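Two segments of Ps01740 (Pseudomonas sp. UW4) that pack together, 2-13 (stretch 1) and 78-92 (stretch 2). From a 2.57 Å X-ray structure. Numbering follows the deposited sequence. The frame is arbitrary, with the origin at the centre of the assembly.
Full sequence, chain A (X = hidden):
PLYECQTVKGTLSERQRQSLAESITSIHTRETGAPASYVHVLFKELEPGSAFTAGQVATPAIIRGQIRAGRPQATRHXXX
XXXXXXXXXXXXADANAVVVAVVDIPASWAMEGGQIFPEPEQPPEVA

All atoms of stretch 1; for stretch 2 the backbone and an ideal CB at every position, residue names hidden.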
# COMPACT_ATOMS: atom_id res chain seq x y z
N LEU A 2 -7.09 -4.89 -7.97
CA LEU A 2 -6.63 -3.52 -7.82
C LEU A 2 -5.17 -3.36 -8.23
O LEU A 2 -4.32 -4.15 -7.83
CB LEU A 2 -6.81 -3.05 -6.37
CG LEU A 2 -6.25 -1.67 -6.03
CD1 LEU A 2 -6.92 -0.59 -6.88
CD2 LEU A 2 -6.42 -1.37 -4.55
N TYR A 3 -4.90 -2.34 -9.03
CA TYR A 3 -3.53 -2.03 -9.45
C TYR A 3 -3.17 -0.60 -9.07
O TYR A 3 -3.92 0.33 -9.35
CB TYR A 3 -3.36 -2.23 -10.96
CG TYR A 3 -3.37 -3.68 -11.39
CD1 TYR A 3 -4.56 -4.35 -11.65
CD2 TYR A 3 -2.18 -4.39 -11.54
CE1 TYR A 3 -4.57 -5.67 -12.05
CE2 TYR A 3 -2.18 -5.71 -11.93
CZ TYR A 3 -3.37 -6.35 -12.19
OH TYR A 3 -3.38 -7.67 -12.58
N GLU A 4 -2.01 -0.43 -8.43
CA GLU A 4 -1.57 0.88 -7.98
C GLU A 4 -0.22 1.25 -8.58
O GLU A 4 0.72 0.47 -8.54
CB GLU A 4 -1.49 0.92 -6.45
CG GLU A 4 -2.81 0.61 -5.76
CD GLU A 4 -2.67 0.54 -4.25
OE1 GLU A 4 -2.63 1.61 -3.60
OE2 GLU A 4 -2.61 -0.58 -3.71
N CYS A 5 -0.14 2.46 -9.14
CA CYS A 5 1.09 2.93 -9.76
C CYS A 5 1.71 4.09 -8.97
O CYS A 5 1.08 5.13 -8.79
CB CYS A 5 0.83 3.36 -11.20
SG CYS A 5 2.32 3.79 -12.14
N GLN A 6 2.94 3.89 -8.52
CA GLN A 6 3.65 4.92 -7.75
C GLN A 6 4.88 5.42 -8.49
O GLN A 6 5.84 4.68 -8.68
CB GLN A 6 4.05 4.38 -6.38
CG GLN A 6 2.92 4.31 -5.37
CD GLN A 6 3.38 3.84 -4.01
OE1 GLN A 6 4.46 3.26 -3.87
NE2 GLN A 6 2.57 4.09 -2.99
N THR A 7 4.84 6.68 -8.92
CA THR A 7 5.97 7.30 -9.60
C THR A 7 6.30 8.65 -8.98
O THR A 7 5.54 9.17 -8.17
CB THR A 7 5.70 7.50 -11.10
OG1 THR A 7 4.61 8.42 -11.28
CG2 THR A 7 5.35 6.18 -11.77
N VAL A 8 7.44 9.21 -9.36
CA VAL A 8 7.83 10.54 -8.92
C VAL A 8 6.98 11.58 -9.65
O VAL A 8 6.69 11.44 -10.84
CB VAL A 8 9.33 10.81 -9.17
CG1 VAL A 8 9.70 12.25 -8.84
CG2 VAL A 8 10.18 9.84 -8.36
N LYS A 9 6.56 12.61 -8.91
CA LYS A 9 5.71 13.68 -9.45
C LYS A 9 6.23 14.25 -10.77
O LYS A 9 7.36 14.74 -10.84
CB LYS A 9 5.59 14.80 -8.41
CG LYS A 9 4.73 15.98 -8.85
CD LYS A 9 4.63 17.01 -7.74
CE LYS A 9 3.70 18.15 -8.12
NZ LYS A 9 3.54 19.13 -7.01
N GLY A 10 5.40 14.18 -11.80
CA GLY A 10 5.75 14.71 -13.10
C GLY A 10 6.12 13.65 -14.12
O GLY A 10 6.40 13.95 -15.28
N THR A 11 6.12 12.39 -13.68
CA THR A 11 6.48 11.28 -14.56
C THR A 11 5.40 11.01 -15.60
O THR A 11 5.68 10.96 -16.80
CB THR A 11 6.73 9.99 -13.76
OG1 THR A 11 7.81 10.19 -12.84
CG2 THR A 11 7.07 8.84 -14.70
N LEU A 12 4.17 10.83 -15.14
CA LEU A 12 3.06 10.49 -16.03
C LEU A 12 2.16 11.67 -16.33
O LEU A 12 1.90 12.51 -15.46
CB LEU A 12 2.24 9.35 -15.42
CG LEU A 12 2.98 8.03 -15.20
CD1 LEU A 12 2.08 7.01 -14.52
CD2 LEU A 12 3.47 7.50 -16.54
N SER A 13 1.69 11.75 -17.57
CA SER A 13 0.72 12.76 -17.98
C SER A 13 -0.69 12.19 -17.89
O SER A 13 -0.88 11.06 -17.43
CB SER A 13 1.01 13.25 -19.40
OG SER A 13 0.87 12.19 -20.34
N UNK A 78 2.66 -13.84 -16.88
CA UNK A 78 2.18 -13.20 -18.10
C UNK A 78 1.70 -11.79 -17.81
O UNK A 78 1.89 -10.88 -18.62
CB UNK A 78 1.06 -14.02 -18.73
N UNK A 79 1.07 -11.61 -16.66
CA UNK A 79 0.60 -10.29 -16.23
C UNK A 79 1.79 -9.40 -15.89
O UNK A 79 1.84 -8.24 -16.29
CB UNK A 79 -0.34 -10.41 -15.03
N UNK A 80 2.74 -9.95 -15.14
CA UNK A 80 3.95 -9.23 -14.76
C UNK A 80 4.71 -8.71 -15.97
O UNK A 80 5.07 -7.53 -16.03
CB UNK A 80 4.86 -10.13 -13.93
N UNK A 81 4.95 -9.60 -16.93
CA UNK A 81 5.72 -9.28 -18.13
C UNK A 81 5.07 -8.19 -18.97
O UNK A 81 5.73 -7.23 -19.38
CB UNK A 81 5.91 -10.54 -18.98
N UNK A 82 3.78 -8.36 -19.23
CA UNK A 82 3.04 -7.45 -20.10
C UNK A 82 3.00 -6.03 -19.54
O UNK A 82 3.22 -5.06 -20.27
CB UNK A 82 1.61 -7.97 -20.31
N UNK A 83 2.71 -5.91 -18.25
CA UNK A 83 2.66 -4.61 -17.59
C UNK A 83 4.01 -3.92 -17.64
O UNK A 83 4.10 -2.72 -17.93
CB UNK A 83 2.20 -4.76 -16.14
N UNK A 84 5.07 -4.68 -17.38
CA UNK A 84 6.43 -4.14 -17.40
C UNK A 84 6.83 -3.64 -18.79
O UNK A 84 7.36 -2.54 -18.93
CB UNK A 84 7.42 -5.21 -16.93
N UNK A 85 6.56 -4.45 -19.81
CA UNK A 85 6.86 -4.09 -21.19
C UNK A 85 6.11 -2.83 -21.61
O UNK A 85 6.66 -1.96 -22.29
CB UNK A 85 6.51 -5.25 -22.13
N UNK A 86 4.84 -2.76 -21.21
CA UNK A 86 3.99 -1.63 -21.57
C UNK A 86 4.46 -0.33 -20.93
O UNK A 86 4.56 0.70 -21.60
CB UNK A 86 2.54 -1.91 -21.16
N UNK A 87 4.77 -0.38 -19.64
CA UNK A 87 5.19 0.82 -18.92
C UNK A 87 6.49 1.40 -19.48
O UNK A 87 6.64 2.62 -19.59
CB UNK A 87 5.36 0.50 -17.43
N UNK A 88 7.42 0.52 -19.83
CA UNK A 88 8.69 0.96 -20.40
C UNK A 88 8.50 1.57 -21.78
O UNK A 88 9.27 2.44 -22.20
CB UNK A 88 9.67 -0.21 -20.48
N UNK A 89 7.48 1.11 -22.49
CA UNK A 89 7.19 1.61 -23.83
C UNK A 89 6.46 2.95 -23.77
O UNK A 89 6.67 3.82 -24.62
CB UNK A 89 6.36 0.59 -24.61
N UNK A 90 5.60 3.11 -22.77
CA UNK A 90 4.82 4.33 -22.61
C UNK A 90 5.68 5.46 -22.05
O UNK A 90 5.56 6.61 -22.46
CB UNK A 90 3.62 4.08 -21.70
N UNK A 91 6.57 5.12 -21.12
CA UNK A 91 7.34 6.12 -20.39
C UNK A 91 8.76 6.28 -20.90
O UNK A 91 9.30 7.39 -20.95
CB UNK A 91 7.38 5.76 -18.90
N UNK A 92 9.38 5.17 -21.29
CA UNK A 92 10.77 5.18 -21.72
C UNK A 92 11.70 4.97 -20.54
O UNK A 92 12.89 5.28 -20.60
CB UNK A 92 11.10 6.49 -22.43

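The axes of strand 2-8 and helix 78-91 pass 13.0 Å apart at closest approach, at 36° between their directions, so side chains must bridge the gap, and where the strand's residue is short, as at C5 and T7, the helix must supply the length.

Position 78 finds nothing of stretch 1 near its ideal CB, and many residues would serve; it is A78.

At 79 CA-to-CB points toward the strand, and the ideal CB lies 4.8 Å from Y3 OH. A medium aliphatic group could lean on the tyrosine without displacing it. The residue is I79, whose CG2 rests 3.5 Å from Y3 OH.

Positions 80, 81 and 82 are out of reach of stretch 1, which therefore leaves them undetermined; they are L80, R81 and A82.

One turn on from 79, position 83 again points toward the strand, but its ideal CB touches nothing there. The CA-CA distance from Y3 is 10.5 Å, a gap that asks for an extended apolar chain such as leucine, isoleucine or methionine. I83 fills it: with chi1 m and chi2 t, its CD1 comes 3.6 Å from Y3 CE2. The two isoleucines thus share one tyrosine ring.

Positions 84, 85 and 86 turn elsewhere. They hold T84, whose OG1 donates to L80 O at 2.7 Å in its own helix, then D85 and V86.

Position 87 also points toward stretch 1, from a CA 10.3 Å from that of C5. Ahead lie C5, T7, T11 and L12, mostly offering sulfur and methyl groups, so a long, largely apolar side chain is wanted, aromatic or perhaps methionine. Y87, with chi1 t, spans the distance. Its CE1 lies 4.3 Å from C5 SG and 4.2 Å from L12 CD2, while its OH reaches 3.2 Å from T7 CG2 and 3.7 Å from T11 CG2. These are packing contacts; no hydrogen bond joins the stretches.

Positions 88 and 89 are out of reach and hold M88 and A89. Position 90 points toward stretch 1 yet stays beyond contact, so several residues would do; it is V90.

At 91 the ideal CB is 4.9 Å from L12 CD2 and 5.2 Å from T11 CG2, suggesting a small or branched side chain with a methyl to offer. T91 places CG2 3.6 Å from L12 CD2, while its OG1 donates to Y87 O at 2.5 Å, satisfying the hydroxyl within the helix.

Position 92 leaves helical angles with positive phi (89/19), where a CB would jam against the preceding carbonyl O. That calls for glycine, and G92 is found.

Stretch 2, residues 78-92: AILRAITDVYMAVTG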
# COMPACT_ATOMS: atom_id res chain seq x y z
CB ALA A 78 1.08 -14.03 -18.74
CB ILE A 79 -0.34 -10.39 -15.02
CG1 ILE A 79 -1.56 -11.25 -15.36
CG2 ILE A 79 -0.78 -9.00 -14.57
CD1 ILE A 79 -2.52 -11.44 -14.21
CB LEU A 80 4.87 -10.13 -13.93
CG LEU A 80 4.51 -10.36 -12.46
CD1 LEU A 80 5.37 -11.47 -11.87
CD2 LEU A 80 4.69 -9.08 -11.67
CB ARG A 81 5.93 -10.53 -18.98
CG ARG A 81 7.36 -11.03 -19.00
CD ARG A 81 8.25 -10.05 -19.73
NE ARG A 81 9.66 -10.28 -19.44
CZ ARG A 81 10.40 -9.51 -18.67
NH1 ARG A 81 9.87 -8.43 -18.10
NH2 ARG A 81 11.68 -9.80 -18.45
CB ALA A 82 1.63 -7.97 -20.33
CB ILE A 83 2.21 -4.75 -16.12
CG1 ILE A 83 0.75 -5.20 -16.04
CG2 ILE A 83 2.39 -3.44 -15.37
CD1 ILE A 83 0.24 -5.41 -14.63
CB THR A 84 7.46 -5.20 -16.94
OG1 THR A 84 7.06 -5.73 -15.67
CG2 THR A 84 8.84 -4.58 -16.82
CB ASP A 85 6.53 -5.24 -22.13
CG ASP A 85 7.57 -6.34 -22.10
OD1 ASP A 85 8.74 -6.05 -21.77
OD2 ASP A 85 7.22 -7.50 -22.40
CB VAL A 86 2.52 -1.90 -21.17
CG1 VAL A 86 1.74 -0.59 -21.06
CG2 VAL A 86 1.86 -2.84 -22.17
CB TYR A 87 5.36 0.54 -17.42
CG TYR A 87 5.73 1.77 -16.63
CD1 TYR A 87 4.76 2.64 -16.16
CD2 TYR A 87 7.06 2.08 -16.37
CE1 TYR A 87 5.09 3.77 -15.45
CE2 TYR A 87 7.41 3.21 -15.66
CZ TYR A 87 6.41 4.06 -15.20
OH TYR A 87 6.75 5.18 -14.49
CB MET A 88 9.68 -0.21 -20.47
CG MET A 88 10.19 -0.69 -19.12
SD MET A 88 11.37 -2.04 -19.28
CE MET A 88 12.62 -1.27 -20.32
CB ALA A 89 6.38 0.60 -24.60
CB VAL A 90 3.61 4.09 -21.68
CG1 VAL A 90 2.96 5.41 -21.27
CG2 VAL A 90 2.59 3.18 -22.36
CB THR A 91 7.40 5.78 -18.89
OG1 THR A 91 8.06 4.51 -18.71
CG2 THR A 91 6.00 5.69 -18.31
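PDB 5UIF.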